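Local coordinates for protein annexin (Schistosoma mansoni, PDB 4MDU) that binds acidic phospholipid membranes in a calcium-dependent manner, aggregates liposomes when calcium is present, and takes part in host-parasite interaction, at residues N341-D346 against V357-I362; E142-A147 against V186-D191; K204-I209 against T245-Y250. One frame throughout, in Å; residues are numbered along the deposited sequence.

Interaction 1 (N341-D346 against V357-I362); sequences NAVKDD and VLMGEI
E361 and K344 meet in a salt bridge, and M359 and V343 meet in an apolar contact, so that helix 339-346 meets the turn that follows helix 349-358, at the C-terminal end of the fourth annexin repeat. K344 NZ lies 2.8 Å from E361 OE2, reaching it on the syn side, 19° out of the carboxylate plane. The two side chains cross at about a right angle, the lysine running fully extended beyond CG. The other carboxylate oxygen, OE1, is taken by R353, which leaves E361 shared between two positive charges. Deeper in, V343 and M359 approach tip to tip: M359 CE stands 4.0 Å from V343 CB and nearly as close to both methyls, because the thioether chain bends at its last torsion (chi3 -75°). L324 and M328 of helix 324-335 also touch M359, and V343 reaches close to M302, a residue of a calcium site. G360 turns the chain with positive phi in a Schellman motif, and E361 centres an inverse gamma turn. The contact thus sets a buried apolar pair beside a partly exposed ion pair, and the two cations around E361 probably favour its ionised form.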
# COMPACT_ATOMS: atom_id res chain seq x y z
N ASN B 341 -26.08 4.40 0.91
CA ASN B 341 -26.28 3.39 1.95
C ASN B 341 -24.97 2.91 2.56
O ASN B 341 -24.93 2.57 3.74
CB ASN B 341 -27.11 2.19 1.46
CG ASN B 341 -28.59 2.52 1.31
OD1 ASN B 341 -29.16 3.32 2.06
ND2 ASN B 341 -29.22 1.89 0.32
N ALA B 342 -23.89 2.87 1.78
CA ALA B 342 -22.61 2.43 2.34
C ALA B 342 -22.15 3.47 3.36
O ALA B 342 -21.61 3.14 4.42
CB ALA B 342 -21.57 2.25 1.26
N VAL B 343 -22.39 4.73 3.04
CA VAL B 343 -21.93 5.83 3.87
C VAL B 343 -22.72 5.84 5.18
O VAL B 343 -22.16 6.03 6.26
CB VAL B 343 -22.03 7.19 3.13
CG1 VAL B 343 -21.84 8.36 4.11
CG2 VAL B 343 -20.99 7.25 2.01
N LYS B 344 -24.03 5.63 5.06
CA LYS B 344 -24.90 5.54 6.23
C LYS B 344 -24.49 4.38 7.13
O LYS B 344 -24.55 4.49 8.36
CB LYS B 344 -26.36 5.38 5.82
CG LYS B 344 -26.97 6.65 5.24
CD LYS B 344 -28.40 6.39 4.78
CE LYS B 344 -29.08 7.64 4.27
NZ LYS B 344 -30.53 7.33 3.94
N ASP B 345 -24.05 3.29 6.52
CA ASP B 345 -23.63 2.15 7.32
C ASP B 345 -22.30 2.34 8.04
O ASP B 345 -22.06 1.72 9.06
CB ASP B 345 -23.61 0.87 6.50
CG ASP B 345 -25.01 0.41 6.12
OD1 ASP B 345 -25.98 0.99 6.64
OD2 ASP B 345 -25.13 -0.53 5.30
N ASP B 346 -21.44 3.21 7.51
CA ASP B 346 -20.09 3.36 8.05
C ASP B 346 -19.99 4.53 9.03
O ASP B 346 -19.03 4.62 9.78
CB ASP B 346 -19.07 3.56 6.92
CG ASP B 346 -17.64 3.60 7.43
OD1 ASP B 346 -17.12 2.52 7.76
OD2 ASP B 346 -17.04 4.70 7.50
N VAL B 357 -26.02 14.78 2.95
CA VAL B 357 -26.51 16.00 2.32
C VAL B 357 -25.57 16.42 1.19
O VAL B 357 -26.01 16.86 0.14
CB VAL B 357 -26.68 17.11 3.35
CG1 VAL B 357 -26.89 18.47 2.68
CG2 VAL B 357 -27.84 16.77 4.25
N LEU B 358 -24.27 16.25 1.39
CA LEU B 358 -23.30 16.51 0.33
C LEU B 358 -23.68 15.73 -0.93
O LEU B 358 -23.57 16.26 -2.03
CB LEU B 358 -21.88 16.15 0.78
CG LEU B 358 -21.20 17.05 1.81
CD1 LEU B 358 -19.90 16.42 2.26
CD2 LEU B 358 -20.94 18.45 1.24
N MET B 359 -24.14 14.49 -0.79
CA MET B 359 -24.48 13.67 -1.96
C MET B 359 -25.85 14.02 -2.52
O MET B 359 -26.24 13.52 -3.58
CB MET B 359 -24.44 12.19 -1.60
CG MET B 359 -23.04 11.61 -1.38
SD MET B 359 -23.11 9.90 -0.75
CE MET B 359 -23.58 10.18 0.95
N GLY B 360 -26.59 14.86 -1.81
CA GLY B 360 -27.90 15.29 -2.27
C GLY B 360 -29.10 14.86 -1.45
O GLY B 360 -30.22 15.32 -1.67
N GLU B 361 -28.89 13.97 -0.48
CA GLU B 361 -30.03 13.51 0.31
C GLU B 361 -30.35 14.47 1.45
O GLU B 361 -29.91 14.26 2.58
CB GLU B 361 -29.83 12.09 0.86
CG GLU B 361 -31.13 11.52 1.49
CD GLU B 361 -30.89 10.48 2.56
OE1 GLU B 361 -29.99 10.67 3.41
OE2 GLU B 361 -31.62 9.46 2.56
N ILE B 362 -31.12 15.50 1.16
CA ILE B 362 -31.52 16.50 2.15
C ILE B 362 -32.69 16.01 3.01
O ILE B 362 -33.71 15.58 2.47
CB ILE B 362 -31.95 17.82 1.49
CG1 ILE B 362 -30.75 18.57 0.90
CG2 ILE B 362 -32.67 18.71 2.50
CD1 ILE B 362 -29.68 17.68 0.32

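Interaction 2 (E142-A147 against V186-D191); sequences EMKAVA and VQAERD
A small, mainly apolar helix-to-turn contact: M143 and K144 on helix 140-156 pack against V186 and A188, where helix 177-187 runs out, at the end of the second annexin repeat. M143 contributes the largest share. Its CG is anti to the backbone N (chi1 -179°), and the chain then bends twice, carrying CE over the branched end of V186. There CE comes within 3.3 Å of V186 CG2; so short an approach, with the last torsion away from a staggered position, leaves the exact methyl position doubtful. Nearer the backbone, M143 CG lies 4.1 Å from A188 CB, the methyl of the residue that leaves the helix with positive phi. K144 runs extended past the same methyl, its CG and CE both 3.9 Å from A188 CB. Its amine joins the turn through a water, which donates to A188 O at 2.9 Å and accepts a weak bond from K144 NZ at 3.0 Å, so its polar end is linked to a backbone carbonyl. F135 of helix 128-136 touches both M143 and V186, and helix 166-169 adds L166 against M143 and V167 against V186, so the pair lies among helices of its own repeat.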
# COMPACT_ATOMS: atom_id res chain seq x y z
N GLU B 142 -4.26 24.66 -9.05
CA GLU B 142 -4.78 24.16 -7.78
C GLU B 142 -3.62 23.73 -6.91
O GLU B 142 -3.58 24.05 -5.72
CB GLU B 142 -5.74 22.99 -8.06
CG GLU B 142 -6.93 23.46 -8.89
CD GLU B 142 -7.77 22.33 -9.47
OE1 GLU B 142 -7.20 21.26 -9.79
OE2 GLU B 142 -9.00 22.52 -9.62
N MET B 143 -2.66 23.06 -7.53
CA MET B 143 -1.49 22.55 -6.82
C MET B 143 -0.72 23.68 -6.16
O MET B 143 -0.29 23.57 -5.00
CB MET B 143 -0.60 21.76 -7.78
CG MET B 143 0.63 21.15 -7.14
SD MET B 143 0.27 19.70 -6.13
CE MET B 143 1.38 20.01 -4.77
N LYS B 144 -0.55 24.78 -6.91
CA LYS B 144 0.17 25.96 -6.42
C LYS B 144 -0.60 26.61 -5.28
O LYS B 144 -0.00 27.06 -4.30
CB LYS B 144 0.43 26.99 -7.54
CG LYS B 144 1.35 26.49 -8.66
CD LYS B 144 1.46 27.50 -9.80
CE LYS B 144 2.26 26.95 -10.97
NZ LYS B 144 2.55 28.01 -12.01
N ALA B 145 -1.92 26.67 -5.41
CA ALA B 145 -2.75 27.16 -4.31
C ALA B 145 -2.61 26.29 -3.07
O ALA B 145 -2.61 26.79 -1.94
CB ALA B 145 -4.21 27.26 -4.72
N VAL B 146 -2.48 24.98 -3.26
CA VAL B 146 -2.31 24.10 -2.11
C VAL B 146 -0.91 24.27 -1.51
O VAL B 146 -0.74 24.30 -0.29
CB VAL B 146 -2.53 22.61 -2.46
CG1 VAL B 146 -2.18 21.75 -1.27
CG2 VAL B 146 -3.97 22.37 -2.89
N ALA B 147 0.09 24.38 -2.38
CA ALA B 147 1.44 24.64 -1.92
C ALA B 147 1.47 25.92 -1.08
O ALA B 147 2.08 25.97 -0.02
CB ALA B 147 2.42 24.74 -3.09
N VAL B 186 3.85 17.69 -7.97
CA VAL B 186 3.93 18.89 -7.14
C VAL B 186 4.67 20.03 -7.88
O VAL B 186 4.48 21.21 -7.59
CB VAL B 186 4.59 18.57 -5.80
CG1 VAL B 186 4.87 19.83 -5.01
CG2 VAL B 186 3.67 17.62 -4.99
N GLN B 187 5.48 19.68 -8.87
CA GLN B 187 6.07 20.70 -9.75
C GLN B 187 5.01 21.62 -10.37
O GLN B 187 5.30 22.78 -10.67
CB GLN B 187 6.87 20.05 -10.88
CG GLN B 187 8.04 19.20 -10.44
CD GLN B 187 9.15 20.00 -9.78
OE1 GLN B 187 9.08 21.23 -9.71
NE2 GLN B 187 10.17 19.31 -9.29
N ALA B 188 3.80 21.11 -10.58
CA ALA B 188 2.73 21.90 -11.21
C ALA B 188 3.13 22.37 -12.62
O ALA B 188 2.89 23.53 -12.98
CB ALA B 188 2.37 23.11 -10.33
N GLU B 189 3.78 21.49 -13.38
CA GLU B 189 4.06 21.79 -14.78
C GLU B 189 3.48 20.73 -15.70
O GLU B 189 4.12 20.29 -16.65
CB GLU B 189 5.57 21.93 -15.03
CG GLU B 189 6.14 23.24 -14.50
CD GLU B 189 7.65 23.34 -14.72
OE1 GLU B 189 8.09 23.11 -15.86
OE2 GLU B 189 8.38 23.66 -13.75
N ARG B 190 2.26 20.30 -15.39
CA ARG B 190 1.55 19.38 -16.28
C ARG B 190 1.05 20.17 -17.49
O ARG B 190 0.93 21.40 -17.42
CB ARG B 190 0.38 18.72 -15.53
CG ARG B 190 0.78 18.16 -14.17
CD ARG B 190 -0.42 17.75 -13.29
NE ARG B 190 -0.80 16.39 -13.60
CZ ARG B 190 -1.67 15.65 -12.93
NH1 ARG B 190 -2.29 16.11 -11.83
NH2 ARG B 190 -1.90 14.43 -13.36
N ASP B 191 0.79 19.50 -18.61
CA ASP B 191 0.25 20.20 -19.77
C ASP B 191 -1.02 20.92 -19.41
O ASP B 191 -1.83 20.42 -18.62
CB ASP B 191 -0.06 19.25 -20.92
CG ASP B 191 1.15 18.50 -21.41
OD1 ASP B 191 2.29 18.89 -21.05
OD2 ASP B 191 0.96 17.51 -22.14
O HOH W 1 4.53 25.91 -12.66

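Interaction 3 (K204-I209 against T245-Y250); sequences KGVNSI and TPYQLY
V206 and Y247 bring the backbones closest, their CA atoms 7.1 Å apart, where the short 3-10 turn 206-208 faces the first turn of helix 246-260. Y247 carries the contact, with V206 and I209 approaching its ring obliquely. I209 CG2 sits 3.8 Å from Y247 CB, while V206 CG2, the branch opposite the carbonyl carbon (chi1 156°), lies 4.0 Å from Y247 CD1; the valine crosses the tyrosine at about a right angle. G205 leaves the preceding helix with positive phi, and its carbonyl O receives both S208 N and S208 OG, the hydroxyl at 2.8 Å and nearly in line with the C=O bond. This double grip probably helps hold the turn from which V206 and I209 project. T245 is the N-cap of helix 246-260: its OG1 accepts from Q248 N at 3.1 Å, nearly straight (173°). The same OG1 is bridged by a water to I209 O, the water donating to this carbonyl at 2.8 Å. I193 packs on both I209 and Y247, L198 of helix 195-199 lies on Y247, and Q248 leans on helix 212-224, so the contact joins the connection between repeats two and three to the third repeat.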
# COMPACT_ATOMS: atom_id res chain seq x y z
N LYS B 204 -16.95 22.15 -29.75
CA LYS B 204 -15.93 21.73 -30.70
C LYS B 204 -15.49 20.29 -30.51
O LYS B 204 -14.80 19.72 -31.35
CB LYS B 204 -14.73 22.68 -30.61
CG LYS B 204 -15.10 24.15 -30.78
CD LYS B 204 -13.88 25.02 -31.04
CE LYS B 204 -14.27 26.48 -31.27
N GLY B 205 -15.89 19.68 -29.40
CA GLY B 205 -15.49 18.32 -29.12
C GLY B 205 -14.09 18.18 -28.57
O GLY B 205 -13.23 19.06 -28.72
N VAL B 206 -13.85 17.05 -27.93
CA VAL B 206 -12.57 16.77 -27.32
C VAL B 206 -11.47 16.67 -28.37
O VAL B 206 -10.30 16.91 -28.08
CB VAL B 206 -12.66 15.51 -26.41
CG1 VAL B 206 -11.31 14.85 -26.23
CG2 VAL B 206 -13.24 15.88 -25.07
N ASN B 207 -11.86 16.35 -29.61
CA ASN B 207 -10.92 16.28 -30.73
C ASN B 207 -10.15 17.59 -30.90
O ASN B 207 -8.98 17.61 -31.31
N SER B 208 -10.81 18.70 -30.57
CA SER B 208 -10.20 20.01 -30.73
C SER B 208 -9.13 20.25 -29.69
O SER B 208 -8.38 21.21 -29.78
CB SER B 208 -11.26 21.10 -30.56
OG SER B 208 -11.58 21.25 -29.18
N ILE B 209 -9.06 19.38 -28.68
CA ILE B 209 -8.25 19.66 -27.51
C ILE B 209 -7.11 18.64 -27.30
O ILE B 209 -6.28 18.80 -26.41
CB ILE B 209 -9.16 19.78 -26.25
CG1 ILE B 209 -8.83 21.06 -25.50
CG2 ILE B 209 -9.09 18.55 -25.36
CD1 ILE B 209 -9.00 22.27 -26.37
N THR B 245 -2.74 15.92 -20.31
CA THR B 245 -4.04 16.25 -19.78
C THR B 245 -4.92 14.99 -19.77
O THR B 245 -4.64 14.02 -20.48
CB THR B 245 -4.72 17.33 -20.62
OG1 THR B 245 -5.19 16.73 -21.83
CG2 THR B 245 -3.73 18.47 -20.93
N PRO B 246 -5.99 15.00 -18.97
CA PRO B 246 -6.79 13.77 -18.96
C PRO B 246 -7.25 13.41 -20.37
O PRO B 246 -7.24 12.23 -20.73
CB PRO B 246 -7.97 14.14 -18.05
CG PRO B 246 -7.43 15.24 -17.18
CD PRO B 246 -6.55 16.04 -18.10
N TYR B 247 -7.60 14.40 -21.17
CA TYR B 247 -8.07 14.15 -22.54
C TYR B 247 -7.00 13.51 -23.42
O TYR B 247 -7.25 12.49 -24.08
CB TYR B 247 -8.64 15.44 -23.14
CG TYR B 247 -9.50 16.17 -22.13
CD1 TYR B 247 -10.80 15.77 -21.88
CD2 TYR B 247 -8.99 17.23 -21.40
CE1 TYR B 247 -11.58 16.41 -20.94
CE2 TYR B 247 -9.76 17.89 -20.45
CZ TYR B 247 -11.06 17.46 -20.23
OH TYR B 247 -11.84 18.10 -19.29
N GLN B 248 -5.79 14.07 -23.39
CA GLN B 248 -4.64 13.52 -24.11
C GLN B 248 -4.29 12.09 -23.68
O GLN B 248 -3.93 11.26 -24.52
CB GLN B 248 -3.41 14.43 -23.95
CG GLN B 248 -2.18 14.00 -24.74
CD GLN B 248 -2.40 14.06 -26.24
OE1 GLN B 248 -3.22 14.84 -26.74
NE2 GLN B 248 -1.69 13.22 -26.98
N LEU B 249 -4.37 11.82 -22.37
CA LEU B 249 -4.05 10.49 -21.83
C LEU B 249 -5.02 9.46 -22.37
O LEU B 249 -4.64 8.34 -22.73
CB LEU B 249 -4.14 10.48 -20.31
CG LEU B 249 -2.82 10.47 -19.58
CD1 LEU B 249 -3.04 10.37 -18.09
CD2 LEU B 249 -1.99 9.32 -20.09
N TYR B 250 -6.28 9.83 -22.41
CA TYR B 250 -7.28 8.95 -22.95
C TYR B 250 -6.94 8.59 -24.39
O TYR B 250 -6.80 7.41 -24.74
CB TYR B 250 -8.65 9.60 -22.88
CG TYR B 250 -9.69 8.67 -23.44
CD1 TYR B 250 -10.09 7.55 -22.72
CD2 TYR B 250 -10.24 8.89 -24.69
CE1 TYR B 250 -11.04 6.68 -23.23
CE2 TYR B 250 -11.19 8.02 -25.20
CZ TYR B 250 -11.58 6.92 -24.47
OH TYR B 250 -12.53 6.05 -24.98
O HOH W 2 -4.89 18.12 -24.08

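Overall arrangement
From the N terminus, interaction 2 comes first, closing a 38-residue excursion running through the second annexin repeat to just past its end. Interaction 3 follows, closing 35 residues between the connecting turn before helix 212-224 and the start of helix 246-260. Interaction 1 comes last and spans only ten residues, within the fourth repeat and its C-terminal end. The three are in series, none nesting within or crossing another. Interactions 2 and 3 are neighbours, centres about 20 Å apart, and touch where D191 O packs on T245 CG2 at 3.6 Å. Interaction 1 is remote, its centre about 31 Å from that of interaction 2, on the opposite side of the chain's centre, and about 33 Å from that of interaction 3.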